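Long-range contact in Lem22 (Legionella pneumophila subsp. pneumophila ATCC 43290, PDB 5WD9), which is a bacterial effector of undefined molecular function that folds as a small three-helix protein and probably acts in host cells by binding other proteins: residues Leu28-His42 with Tyr71-Ile85. Numbering follows the deposited sequence.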
loop_
_atom_site.group_PDB
_atom_site.type_symbol
_atom_site.label_atom_id
_atom_site.label_comp_id
_atom_site.label_asym_id
_atom_site.label_seq_id
_atom_site.Cartn_x
_atom_site.Cartn_y
_atom_site.Cartn_z
ATOM N N LEU A 28 4.509 -5.046 -17.498
ATOM C CA LEU A 28 5.180 -5.045 -16.206
ATOM C C LEU A 28 5.489 -3.628 -15.758
ATOM O O LEU A 28 5.421 -3.322 -14.564
ATOM C CB LEU A 28 6.460 -5.868 -16.294
ATOM C CG LEU A 28 6.293 -7.362 -16.569
ATOM C CD1 LEU A 28 7.656 -8.005 -16.751
ATOM C CD2 LEU A 28 5.531 -8.035 -15.441
ATOM N N THR A 29 5.832 -2.747 -16.701
ATOM C CA THR A 29 6.126 -1.361 -16.362
ATOM C C THR A 29 4.917 -0.687 -15.726
ATOM O O THR A 29 5.044 0.011 -14.712
ATOM C CB THR A 29 6.563 -0.610 -17.625
ATOM O OG1 THR A 29 7.829 -1.115 -18.066
ATOM C CG2 THR A 29 6.678 0.884 -17.361
ATOM N N ALA A 30 3.731 -0.905 -16.287
ATOM C CA ALA A 30 2.538 -0.273 -15.744
ATOM C C ALA A 30 2.174 -0.877 -14.398
ATOM O O ALA A 30 1.767 -0.166 -13.474
ATOM C CB ALA A 30 1.380 -0.424 -16.730
ATOM N N GLN A 31 2.316 -2.198 -14.273
ATOM C CA GLN A 31 2.059 -2.845 -12.999
ATOM C C GLN A 31 2.981 -2.295 -11.930
ATOM O O GLN A 31 2.541 -1.977 -10.821
ATOM C CB GLN A 31 2.289 -4.345 -13.156
ATOM C CG GLN A 31 1.991 -5.122 -11.904
ATOM C CD GLN A 31 2.284 -6.595 -12.038
ATOM O OE1 GLN A 31 2.701 -7.068 -13.098
ATOM N NE2 GLN A 31 2.070 -7.337 -10.953
ATOM N N LEU A 32 4.266 -2.145 -12.265
ATOM C CA LEU A 32 5.228 -1.650 -11.295
ATOM C C LEU A 32 4.891 -0.242 -10.847
ATOM O O LEU A 32 5.018 0.073 -9.662
ATOM C CB LEU A 32 6.647 -1.701 -11.856
ATOM C CG LEU A 32 7.716 -1.323 -10.820
ATOM C CD1 LEU A 32 7.676 -2.232 -9.592
ATOM C CD2 LEU A 32 9.103 -1.310 -11.452
ATOM N N LYS A 33 4.435 0.614 -11.762
ATOM C CA LYS A 33 4.128 1.978 -11.367
ATOM C C LYS A 33 3.005 2.005 -10.337
ATOM O O LYS A 33 3.088 2.736 -9.347
ATOM C CB LYS A 33 3.763 2.816 -12.588
ATOM C CG LYS A 33 3.534 4.278 -12.247
ATOM C CD LYS A 33 4.858 5.037 -12.149
ATOM C CE LYS A 33 4.980 5.798 -10.826
ATOM N NZ LYS A 33 5.026 4.895 -9.635
ATOM N N PHE A 34 1.955 1.206 -10.533
ATOM C CA PHE A 34 0.861 1.177 -9.562
ATOM C C PHE A 34 1.329 0.619 -8.223
ATOM O O PHE A 34 0.968 1.145 -7.159
ATOM C CB PHE A 34 -0.301 0.341 -10.101
ATOM C CG PHE A 34 -1.049 0.993 -11.223
ATOM C CD1 PHE A 34 -1.664 2.228 -11.041
ATOM C CD2 PHE A 34 -1.141 0.379 -12.465
ATOM C CE1 PHE A 34 -2.354 2.836 -12.068
ATOM C CE2 PHE A 34 -1.836 0.984 -13.495
ATOM C CZ PHE A 34 -2.445 2.210 -13.291
ATOM N N LEU A 35 2.122 -0.454 -8.254
ATOM C CA LEU A 35 2.612 -1.041 -7.014
ATOM C C LEU A 35 3.546 -0.090 -6.284
ATOM O O LEU A 35 3.493 0.018 -5.052
ATOM C CB LEU A 35 3.294 -2.378 -7.310
ATOM C CG LEU A 35 2.329 -3.452 -7.827
ATOM C CD1 LEU A 35 3.121 -4.659 -8.307
ATOM C CD2 LEU A 35 1.342 -3.859 -6.750
ATOM N N GLU A 36 4.402 0.617 -7.024
ATOM C CA GLU A 36 5.287 1.577 -6.383
ATOM C C GLU A 36 4.505 2.743 -5.813
ATOM O O GLU A 36 4.894 3.289 -4.779
ATOM C CB GLU A 36 6.378 2.040 -7.349
ATOM C CG GLU A 36 7.497 1.003 -7.548
ATOM C CD GLU A 36 8.291 0.650 -6.277
ATOM O OE1 GLU A 36 8.085 1.259 -5.200
ATOM O OE2 GLU A 36 9.139 -0.268 -6.355
ATOM N N ASN A 37 3.407 3.143 -6.457
ATOM C CA ASN A 37 2.555 4.178 -5.875
ATOM C C ASN A 37 2.003 3.725 -4.535
ATOM O O ASN A 37 2.027 4.482 -3.561
ATOM C CB ASN A 37 1.390 4.501 -6.805
ATOM C CG ASN A 37 1.789 5.321 -7.992
ATOM O OD1 ASN A 37 2.862 5.929 -8.043
ATOM N ND2 ASN A 37 0.914 5.335 -8.976
ATOM N N ALA A 38 1.492 2.493 -4.470
ATOM C CA ALA A 38 1.025 1.956 -3.194
ATOM C C ALA A 38 2.147 1.959 -2.172
ATOM O O ALA A 38 1.942 2.312 -1.005
ATOM C CB ALA A 38 0.494 0.534 -3.375
ATOM N N HIS A 39 3.349 1.591 -2.594
ATOM C CA HIS A 39 4.487 1.548 -1.693
ATOM C C HIS A 39 4.822 2.935 -1.163
ATOM O O HIS A 39 5.028 3.122 0.048
ATOM C CB HIS A 39 5.687 0.960 -2.439
ATOM C CG HIS A 39 6.869 0.710 -1.566
ATOM N ND1 HIS A 39 7.704 1.713 -1.130
ATOM C CD2 HIS A 39 7.332 -0.435 -1.008
ATOM C CE1 HIS A 39 8.647 1.193 -0.358
ATOM N NE2 HIS A 39 8.439 -0.108 -0.268
ATOM N N THR A 40 4.932 3.911 -2.070
ATOM C CA THR A 40 5.277 5.269 -1.680
ATOM C C THR A 40 4.266 5.808 -0.688
ATOM O O THR A 40 4.629 6.392 0.339
ATOM C CB THR A 40 5.308 6.160 -2.916
ATOM O OG1 THR A 40 6.301 5.653 -3.820
ATOM C CG2 THR A 40 5.644 7.603 -2.531
ATOM N N GLU A 41 2.980 5.659 -0.994
ATOM C CA GLU A 41 1.968 6.249 -0.144
ATOM C C GLU A 41 1.982 5.605 1.228
ATOM O O GLU A 41 1.876 6.292 2.244
ATOM C CB GLU A 41 0.603 6.101 -0.799
ATOM C CG GLU A 41 -0.412 7.118 -0.316
ATOM C CD GLU A 41 -0.081 8.560 -0.662
ATOM O OE1 GLU A 41 0.838 8.799 -1.475
ATOM O OE2 GLU A 41 -0.724 9.456 -0.108
ATOM N N HIS A 42 2.148 4.286 1.277
ATOM C CA HIS A 42 2.249 3.598 2.554
ATOM C C HIS A 42 3.453 4.094 3.354
ATOM O O HIS A 42 3.348 4.362 4.559
ATOM C CB HIS A 42 2.302 2.087 2.308
ATOM C CG HIS A 42 2.425 1.279 3.558
ATOM N ND1 HIS A 42 3.641 0.970 4.131
ATOM C CD2 HIS A 42 1.481 0.712 4.349
ATOM C CE1 HIS A 42 3.441 0.243 5.217
ATOM N NE2 HIS A 42 2.138 0.068 5.366
ATOM N N TYR A 71 -0.400 -4.032 2.596
ATOM C CA TYR A 71 1.046 -3.864 2.522
ATOM C C TYR A 71 1.733 -5.185 2.219
ATOM O O TYR A 71 2.625 -5.254 1.364
ATOM C CB TYR A 71 1.544 -3.259 3.833
ATOM C CG TYR A 71 3.036 -3.195 3.981
ATOM C CD1 TYR A 71 3.807 -2.348 3.191
ATOM C CD2 TYR A 71 3.686 -3.984 4.910
ATOM C CE1 TYR A 71 5.180 -2.298 3.331
ATOM C CE2 TYR A 71 5.051 -3.935 5.062
ATOM C CZ TYR A 71 5.787 -3.094 4.267
ATOM O OH TYR A 71 7.156 -3.080 4.434
ATOM N N GLU A 72 1.340 -6.253 2.922
ATOM C CA GLU A 72 1.958 -7.553 2.693
ATOM C C GLU A 72 1.686 -8.050 1.283
ATOM O O GLU A 72 2.581 -8.579 0.621
ATOM C CB GLU A 72 1.444 -8.562 3.724
ATOM C CG GLU A 72 1.959 -8.301 5.123
ATOM C CD GLU A 72 3.416 -8.677 5.269
ATOM O OE1 GLU A 72 3.881 -9.564 4.522
ATOM O OE2 GLU A 72 4.098 -8.084 6.130
ATOM N N GLU A 73 0.458 -7.869 0.795
ATOM C CA GLU A 73 0.160 -8.266 -0.575
ATOM C C GLU A 73 1.004 -7.459 -1.559
ATOM O O GLU A 73 1.540 -8.003 -2.537
ATOM C CB GLU A 73 -1.327 -8.051 -0.851
ATOM C CG GLU A 73 -1.721 -8.479 -2.264
ATOM C CD GLU A 73 -3.168 -8.193 -2.598
ATOM O OE1 GLU A 73 -3.822 -7.417 -1.877
ATOM O OE2 GLU A 73 -3.640 -8.749 -3.613
ATOM N N MET A 74 1.119 -6.154 -1.317
ATOM C CA MET A 74 1.916 -5.296 -2.185
ATOM C C MET A 74 3.364 -5.757 -2.241
ATOM O O MET A 74 3.976 -5.771 -3.315
ATOM C CB MET A 74 1.838 -3.853 -1.687
ATOM C CG MET A 74 2.660 -2.858 -2.500
ATOM S SD MET A 74 4.371 -2.684 -1.955
ATOM C CE MET A 74 4.124 -2.030 -0.300
ATOM N N LEU A 75 3.934 -6.131 -1.089
ATOM C CA LEU A 75 5.329 -6.562 -1.070
ATOM C C LEU A 75 5.537 -7.759 -1.982
ATOM O O LEU A 75 6.503 -7.802 -2.751
ATOM C CB LEU A 75 5.754 -6.905 0.354
ATOM C CG LEU A 75 5.972 -5.777 1.351
ATOM C CD1 LEU A 75 6.426 -6.401 2.659
ATOM C CD2 LEU A 75 6.961 -4.760 0.820
ATOM N N GLU A 76 4.626 -8.731 -1.935
ATOM C CA GLU A 76 4.807 -9.892 -2.793
ATOM C C GLU A 76 4.579 -9.556 -4.259
ATOM O O GLU A 76 5.346 -9.998 -5.117
ATOM C CB GLU A 76 3.935 -11.064 -2.364
ATOM C CG GLU A 76 4.177 -12.244 -3.283
ATOM C CD GLU A 76 3.770 -13.561 -2.689
ATOM O OE1 GLU A 76 3.072 -13.555 -1.656
ATOM O OE2 GLU A 76 4.157 -14.601 -3.262
ATOM N N LEU A 77 3.545 -8.774 -4.577
ATOM C CA LEU A 77 3.320 -8.422 -5.973
ATOM C C LEU A 77 4.470 -7.599 -6.534
ATOM O O LEU A 77 4.887 -7.802 -7.680
ATOM C CB LEU A 77 2.017 -7.649 -6.135
ATOM C CG LEU A 77 0.742 -8.403 -5.774
ATOM C CD1 LEU A 77 -0.414 -7.427 -5.684
ATOM C CD2 LEU A 77 0.434 -9.460 -6.802
ATOM N N LYS A 78 4.973 -6.639 -5.749
ATOM C CA LYS A 78 6.069 -5.790 -6.200
ATOM C C LYS A 78 7.317 -6.613 -6.447
ATOM O O LYS A 78 8.025 -6.401 -7.436
ATOM C CB LYS A 78 6.325 -4.702 -5.157
ATOM C CG LYS A 78 7.260 -3.595 -5.620
ATOM C CD LYS A 78 7.307 -2.456 -4.602
ATOM C CE LYS A 78 7.856 -2.932 -3.266
ATOM N NZ LYS A 78 9.348 -3.010 -3.300
ATOM N N ASP A 79 7.595 -7.565 -5.562
ATOM C CA ASP A 79 8.778 -8.387 -5.731
ATOM C C ASP A 79 8.669 -9.227 -6.994
ATOM O O ASP A 79 9.620 -9.319 -7.775
ATOM C CB ASP A 79 8.925 -9.275 -4.503
ATOM C CG ASP A 79 10.172 -10.090 -4.525
ATOM O OD1 ASP A 79 11.257 -9.477 -4.440
ATOM O OD2 ASP A 79 10.065 -11.330 -4.576
ATOM N N LYS A 80 7.510 -9.847 -7.214
ATOM C CA LYS A 80 7.333 -10.653 -8.417
ATOM C C LYS A 80 7.456 -9.799 -9.671
ATOM O O LYS A 80 8.103 -10.197 -10.650
ATOM C CB LYS A 80 5.970 -11.348 -8.378
ATOM C CG LYS A 80 5.802 -12.329 -7.230
ATOM C CD LYS A 80 6.485 -13.643 -7.523
ATOM C CE LYS A 80 6.935 -14.328 -6.248
ATOM N NZ LYS A 80 7.790 -15.505 -6.558
ATOM N N CYS A 81 6.842 -8.616 -9.667
ATOM C CA CYS A 81 6.930 -7.728 -10.813
ATOM C C CYS A 81 8.373 -7.333 -11.107
ATOM O O CYS A 81 8.838 -7.441 -12.244
ATOM C CB CYS A 81 6.086 -6.498 -10.521
ATOM S SG CYS A 81 5.967 -5.383 -11.902
ATOM N N ARG A 82 9.099 -6.871 -10.088
ATOM C CA ARG A 82 10.482 -6.447 -10.304
ATOM C C ARG A 82 11.359 -7.615 -10.742
ATOM O O ARG A 82 12.253 -7.446 -11.583
ATOM C CB ARG A 82 11.031 -5.818 -9.023
ATOM C CG ARG A 82 10.543 -4.418 -8.742
ATOM C CD ARG A 82 11.449 -3.727 -7.735
ATOM N NE ARG A 82 11.105 -2.318 -7.556
ATOM C CZ ARG A 82 11.513 -1.336 -8.356
ATOM N NH1 ARG A 82 12.285 -1.600 -9.403
ATOM N NH2 ARG A 82 11.144 -0.084 -8.111
ATOM N N ASP A 83 11.120 -8.805 -10.183
ATOM C CA ASP A 83 11.871 -9.990 -10.602
ATOM C C ASP A 83 11.669 -10.257 -12.082
ATOM O O ASP A 83 12.625 -10.565 -12.803
ATOM C CB ASP A 83 11.403 -11.223 -9.830
ATOM C CG ASP A 83 11.933 -11.288 -8.421
ATOM O OD1 ASP A 83 12.822 -10.496 -8.054
ATOM O OD2 ASP A 83 11.423 -12.140 -7.675
ATOM N N GLN A 84 10.424 -10.156 -12.548
ATOM C CA GLN A 84 10.117 -10.408 -13.951
ATOM C C GLN A 84 10.732 -9.341 -14.840
ATOM O O GLN A 84 11.237 -9.648 -15.922
ATOM C CB GLN A 84 8.602 -10.431 -14.131
ATOM C CG GLN A 84 7.931 -11.687 -13.634
ATOM C CD GLN A 84 6.573 -11.884 -14.262
ATOM O OE1 GLN A 84 5.630 -11.155 -13.958
ATOM N NE2 GLN A 84 6.467 -12.860 -15.158
ATOM N N ILE A 85 10.712 -8.085 -14.400
ATOM C CA ILE A 85 11.350 -7.023 -15.170
ATOM C C ILE A 85 12.842 -7.298 -15.310
ATOM O O ILE A 85 13.414 -7.193 -16.403
ATOM C CB ILE A 85 11.074 -5.658 -14.518
ATOM C CG1 ILE A 85 9.601 -5.289 -14.703
ATOM C CG2 ILE A 85 11.974 -4.578 -15.114
ATOM C CD1 ILE A 85 9.178 -4.040 -13.947
HETATM O O HOH W 1 4.010 -9.452 -12.272
HETATM O O HOH W 2 10.933 -0.603 -4.182
#
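Glu-36 and Arg-82 meet through opposite chain shapes: the glutamate bends at chi2 (-62°), curling its carboxylate toward helix 58-87, while the arginine runs extended from CG to NE and so spans the gap to helix 28-52. Glu-36 OE2 lies at the guanidinium edge, 2.7 Å from Arg-82 NH2 in a salt bridge, and NE adds a weak bond to the same oxygen. The carboxylate and guanidinium planes are 59° apart, and NH2 meets OE2 from above the carboxylate plane, so this is no flat two-oxygen fork. Leu-32 CD2 is an apolar branch packed against one face of the flat cation, leaving its edge for the carboxylate.

Lys-78 is a knob among Leu-32, Leu-35, Glu-36 and His-39. Its methylenes do the packing, CE lying 3.4 Å from His-39 CD2, while NZ shares a water with Glu-36 OE2. Cys-81, small enough to enter a second hole, has SG anti to its backbone N and 3.4 Å from Leu-28 O; Gln-31, Leu-32 and Leu-35 complete the surround. Leu-35 drives CD1 against the Leu-77 backbone and also touches Ala-22 of helix 4-24, an apolar branch suited to the centre of the three-helix bundle. The side chain of Leu-32 is a knob of its own, among Lys-78, Cys-81, Arg-82 and Ile-85; it crosses Ile-85 at about a right angle, with CD2 3.7 Å from Ile-85 CD1. A second water joins Gln-31 OE1 to Gln-84 OE1, donating to both.

At the other end, two flat rings can lie face to face: His-42 CE1 sits over a face of Tyr-71, toward the rim, in an offset stack with planes 10° apart.

The roughly antiparallel helices thus join through interlocking knobs from both, bordered by polar links. With an arginine and a water both donating to OE2 and Lys-78 NZ nearby, Glu-36 would be expected to favour its carboxylate form.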